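Local coordinates for cystathionine beta-lyase family protein, YNBB B.subtilis ortholog (Clostridium acetobutylicum, PDB 3HVY), which is a pyridoxal-phosphate enzyme of the methionine gamma-lyase family, a putative cystathionine beta-lyase involved in aluminium resistance, at the interface of chains A and B and the interface of chains A and C. Sequence-based numbering; all coordinates share one arbitrary frame. Chains: chain A/B/C, Cystathionine beta-lyase family protein, YNBB B.subtilis ortholog.

Contact 1: the interface of chains A and B. Residues chain A 99-100, 243, 385-386; chain B 68-69.
B:Tyr69 enters chain A beside A:Gly386 and A:Ile243, the residue just ahead of A:Lys244, the lysine that carries the cofactor in this pyridoxal-phosphate enzyme of the methionine gamma-lyase family. Enzymes of this fold class commonly complete an active site with residues of a second subunit, and B:Tyr69 reaches the neighbourhood of such a site. At its base the backbone N donates a fairly straight hydrogen bond to the carbonyl A:Gln385 O at 3.1 Å, coming from above the carbonyl plane. CB lies 3.8 Å from the side-chain amide oxygen A:Gln385 OE1, and the amide and ring planes are turned 38° apart. With CG beside its own backbone N (chi1 -66°), the phenol is carried between two segments of chain A. On one flank, the CD1-CE1 side of the ring lies beside A:Asn100, whose CB is 3.6 Å from CE1. On the other, CD2 and CE2 pack on A:Gly386 CA, which is 3.5 Å from CE2. A:Ile243 comes in at a slant from the same side of the ring plane as that glycine, its terminal CD1 lying 4.0 Å from CE1. At the tip, a water lies 2.6 Å from A:Gly386 O and links it, by a longer step, to the phenol OH. Near the base, a second water joins A:Val99 O to B:Gly68 O, tying the preceding glycine to chain A.

Contact 2: the interface of chains A and C. Residues chain A 13-14, 354, 360; chain C 50-51, 54-55.
The amide oxygen C:Gln54 OE1 is approached by two donors of chain A. The firm one is the phenol hydroxyl A:Tyr14 OH, a short hydrogen bond of 2.5 Å; the weak one is the side-chain nitrogen A:Lys13 NZ, at 3.2 Å. Residues at the end of helix 4-14 thus meet the last turns of the long helix 18-55 in a mainly helical interface that may pair copies of the protein in the deposited assembly. Tyrosine and glutamine reach toward each other from the two chains. OE1 sits at the edge of the phenol ring and in its plane, whereas the amide is turned 69° from the ring, and the hydroxyl donates from above the carbonyl plane. The ring in turn has a neighbour on one face, for A:Lys13 CG lies 3.7 Å above its centre, so the lysine chain runs across the tyrosine before bending towards the glutamine.

The other half of the same amide is used too. C:Gln54 NE2 donates to the carbonyl A:Thr354 O, in the last turn of helix 342-354, at 2.7 Å; the bond is bent, and its acceptor lies well out of the amide plane. An extended chain beyond CG (chi2 -175°) carries the amide across to both groups, which together should limit its rotation.

An aliphatic contact lies beside this polar centre. The side chains of A:Lys13 and C:Lys51 run antiparallel alongside each other, with A:Lys13 CD 3.7 Å from C:Lys51 CG. Farther off, the carboxylate of C:Glu55 stays 5.0 Å from A:Lys13 NZ, measured to OE2, so any attraction is probably long-range. On the loop side, C:Gln54 CG rests 3.5 Å from the hydroxyl A:Ser360 OG, and that OG holds a water at 2.7 Å which also meets the backbone carbonyl C:Gln54 O.

Contact 1: the interface of chains A and B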
loop_
_atom_site.group_PDB
_atom_site.type_symbol
_atom_site.label_atom_id
_atom_site.label_comp_id
_atom_site.label_asym_id
_atom_site.label_seq_id
_atom_site.Cartn_x
_atom_site.Cartn_y
_atom_site.Cartn_z
ATOM N N VAL A 99 15.750 -5.576 -7.727
ATOM C CA VAL A 99 16.157 -4.978 -6.448
ATOM C C VAL A 99 16.979 -3.744 -6.655
ATOM O O VAL A 99 17.081 -2.922 -5.750
ATOM C CB VAL A 99 16.861 -6.000 -5.470
ATOM C CG1 VAL A 99 15.941 -7.179 -5.209
ATOM C CG2 VAL A 99 18.211 -6.475 -5.994
ATOM N N ASN A 100 17.548 -3.623 -7.860
ATOM C CA ASN A 100 18.297 -2.439 -8.300
ATOM C C ASN A 100 18.628 -2.567 -9.776
ATOM O O ASN A 100 18.213 -3.526 -10.437
ATOM C CB ASN A 100 19.569 -2.194 -7.460
ATOM C CG ASN A 100 20.503 -3.395 -7.415
ATOM O OD1 ASN A 100 20.529 -4.234 -8.316
ATOM N ND2 ASN A 100 21.296 -3.466 -6.353
ATOM N N ILE A 243 14.804 3.686 -10.190
ATOM C CA ILE A 243 15.045 4.724 -9.150
ATOM C C ILE A 243 16.094 5.750 -9.605
ATOM O O ILE A 243 16.572 6.579 -8.836
ATOM C CB ILE A 243 15.288 4.155 -7.714
ATOM C CG1 ILE A 243 16.562 3.292 -7.641
ATOM C CG2 ILE A 243 13.979 3.419 -7.223
ATOM C CD1 ILE A 243 17.037 2.977 -6.174
ATOM N N GLN A 385 15.275 5.339 -1.025
ATOM C CA GLN A 385 16.592 4.992 -0.531
ATOM C C GLN A 385 17.439 4.549 -1.698
ATOM O O GLN A 385 17.064 3.636 -2.424
ATOM C CB GLN A 385 16.478 3.927 0.558
ATOM C CG GLN A 385 17.820 3.586 1.238
ATOM C CD GLN A 385 17.779 2.255 1.942
ATOM O OE1 GLN A 385 17.545 1.222 1.326
ATOM N NE2 GLN A 385 18.005 2.271 3.247
ATOM N N GLY A 386 18.526 5.285 -1.931
ATOM C CA GLY A 386 19.440 4.988 -3.015
ATOM C C GLY A 386 19.103 5.599 -4.362
ATOM O O GLY A 386 19.842 5.376 -5.338
ATOM N N GLY B 68 13.419 1.777 -2.372
ATOM C CA GLY B 68 14.662 1.726 -3.115
ATOM C C GLY B 68 15.395 0.418 -2.846
ATOM O O GLY B 68 14.798 -0.680 -2.922
ATOM N N TYR B 69 16.675 0.538 -2.499
ATOM C CA TYR B 69 17.541 -0.625 -2.230
ATOM C C TYR B 69 17.078 -1.534 -1.089
ATOM O O TYR B 69 17.394 -2.736 -1.081
ATOM C CB TYR B 69 18.984 -0.161 -1.905
ATOM C CG TYR B 69 19.699 0.488 -3.035
ATOM C CD1 TYR B 69 19.512 0.051 -4.329
ATOM C CD2 TYR B 69 20.602 1.516 -2.805
ATOM C CE1 TYR B 69 20.170 0.627 -5.380
ATOM C CE2 TYR B 69 21.269 2.109 -3.841
ATOM C CZ TYR B 69 21.053 1.661 -5.145
ATOM O OH TYR B 69 21.724 2.204 -6.226
HETATM O O HOH W 1 14.925 -3.207 -3.868
HETATM O O HOH W 2 20.045 4.529 -7.828
#

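Contact 2: the interface of chains A and C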
loop_
_atom_site.group_PDB
_atom_site.type_symbol
_atom_site.label_atom_id
_atom_site.label_comp_id
_atom_site.label_asym_id
_atom_site.label_seq_id
_atom_site.Cartn_x
_atom_site.Cartn_y
_atom_site.Cartn_z
ATOM N N LYS A 13 21.017 30.995 6.856
ATOM C CA LYS A 13 20.888 29.595 7.253
ATOM C C LYS A 13 22.097 28.769 6.874
ATOM O O LYS A 13 22.511 27.929 7.643
ATOM C CB LYS A 13 19.632 28.909 6.691
ATOM C CG LYS A 13 19.512 27.425 7.194
ATOM C CD LYS A 13 18.090 26.968 7.553
ATOM C CE LYS A 13 18.099 25.807 8.570
ATOM N NZ LYS A 13 18.596 24.506 7.975
ATOM N N TYR A 14 22.659 28.996 5.689
ATOM C CA TYR A 14 23.724 28.117 5.182
ATOM C C TYR A 14 25.114 28.747 5.065
ATOM O O TYR A 14 26.077 28.080 4.618
ATOM C CB TYR A 14 23.334 27.541 3.830
ATOM C CG TYR A 14 22.019 26.787 3.876
ATOM C CD1 TYR A 14 21.953 25.506 4.404
ATOM C CD2 TYR A 14 20.852 27.360 3.386
ATOM C CE1 TYR A 14 20.732 24.803 4.448
ATOM C CE2 TYR A 14 19.660 26.689 3.433
ATOM C CZ TYR A 14 19.607 25.394 3.961
ATOM O OH TYR A 14 18.414 24.702 4.000
ATOM N N THR A 354 24.076 18.327 3.613
ATOM C CA THR A 354 23.378 19.345 4.406
ATOM C C THR A 354 22.262 20.071 3.612
ATOM O O THR A 354 21.394 20.743 4.193
ATOM C CB THR A 354 24.363 20.335 5.101
ATOM O OG1 THR A 354 24.959 21.179 4.134
ATOM C CG2 THR A 354 25.467 19.569 5.805
ATOM N N SER A 360 19.201 15.407 6.572
ATOM C CA SER A 360 20.126 16.519 6.377
ATOM C C SER A 360 21.135 16.655 7.531
ATOM O O SER A 360 22.202 17.219 7.361
ATOM C CB SER A 360 19.368 17.828 6.278
ATOM O OG SER A 360 18.593 18.081 7.430
ATOM N N LEU C 50 12.376 23.547 1.947
ATOM C CA LEU C 50 13.605 22.817 2.315
ATOM C C LEU C 50 13.958 23.107 3.745
ATOM O O LEU C 50 14.257 22.209 4.521
ATOM C CB LEU C 50 14.745 23.150 1.386
ATOM C CG LEU C 50 16.122 22.535 1.679
ATOM C CD1 LEU C 50 16.088 20.984 1.697
ATOM C CD2 LEU C 50 17.138 23.074 0.698
ATOM N N LYS C 51 13.914 24.377 4.110
ATOM C CA LYS C 51 14.179 24.772 5.472
ATOM C C LYS C 51 13.301 24.091 6.526
ATOM O O LYS C 51 13.799 23.655 7.597
ATOM C CB LYS C 51 14.016 26.293 5.618
ATOM C CG LYS C 51 15.223 27.084 5.240
ATOM C CD LYS C 51 15.173 28.548 5.838
ATOM C CE LYS C 51 14.187 29.443 5.066
ATOM N NZ LYS C 51 14.166 30.876 5.547
ATOM N N GLN C 54 14.232 20.520 7.108
ATOM C CA GLN C 54 15.510 20.409 7.863
ATOM C C GLN C 54 15.303 20.778 9.319
ATOM O O GLN C 54 15.825 20.094 10.243
ATOM C CB GLN C 54 16.591 21.268 7.212
ATOM C CG GLN C 54 16.964 20.718 5.825
ATOM C CD GLN C 54 18.094 21.424 5.143
ATOM O OE1 GLN C 54 18.398 22.588 5.426
ATOM N NE2 GLN C 54 18.710 20.728 4.183
ATOM N N GLU C 55 14.498 21.800 9.557
ATOM C CA GLU C 55 14.229 22.202 10.935
ATOM C C GLU C 55 13.427 21.151 11.721
ATOM O O GLU C 55 13.620 21.024 12.894
ATOM C CB GLU C 55 13.589 23.597 11.010
ATOM C CG GLU C 55 14.556 24.701 10.484
ATOM C CD GLU C 55 13.899 26.084 10.246
ATOM O OE1 GLU C 55 12.723 26.253 10.617
ATOM O OE2 GLU C 55 14.576 27.004 9.715
HETATM O O HOH W 3 18.079 18.726 9.967
#

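The C-alpha centres of contact 1 and contact 2 lie about 24 Å apart, and the two share no residue; chain A is their common member. Contact 1 is built from loops near the cofactor lysine, whereas contact 2 joins mostly helix ends, with a loop serine beside them. Because the copies are equivalent and both interfaces are two-fold symmetric, every chain can offer the end of its helix 18-55 to one neighbour and the loop at 68-69 to another. Two separate interfaces fit the four-chain deposited assembly, in which contact 1 probably belongs to the catalytic dimer and contact 2 to the pairing of dimers.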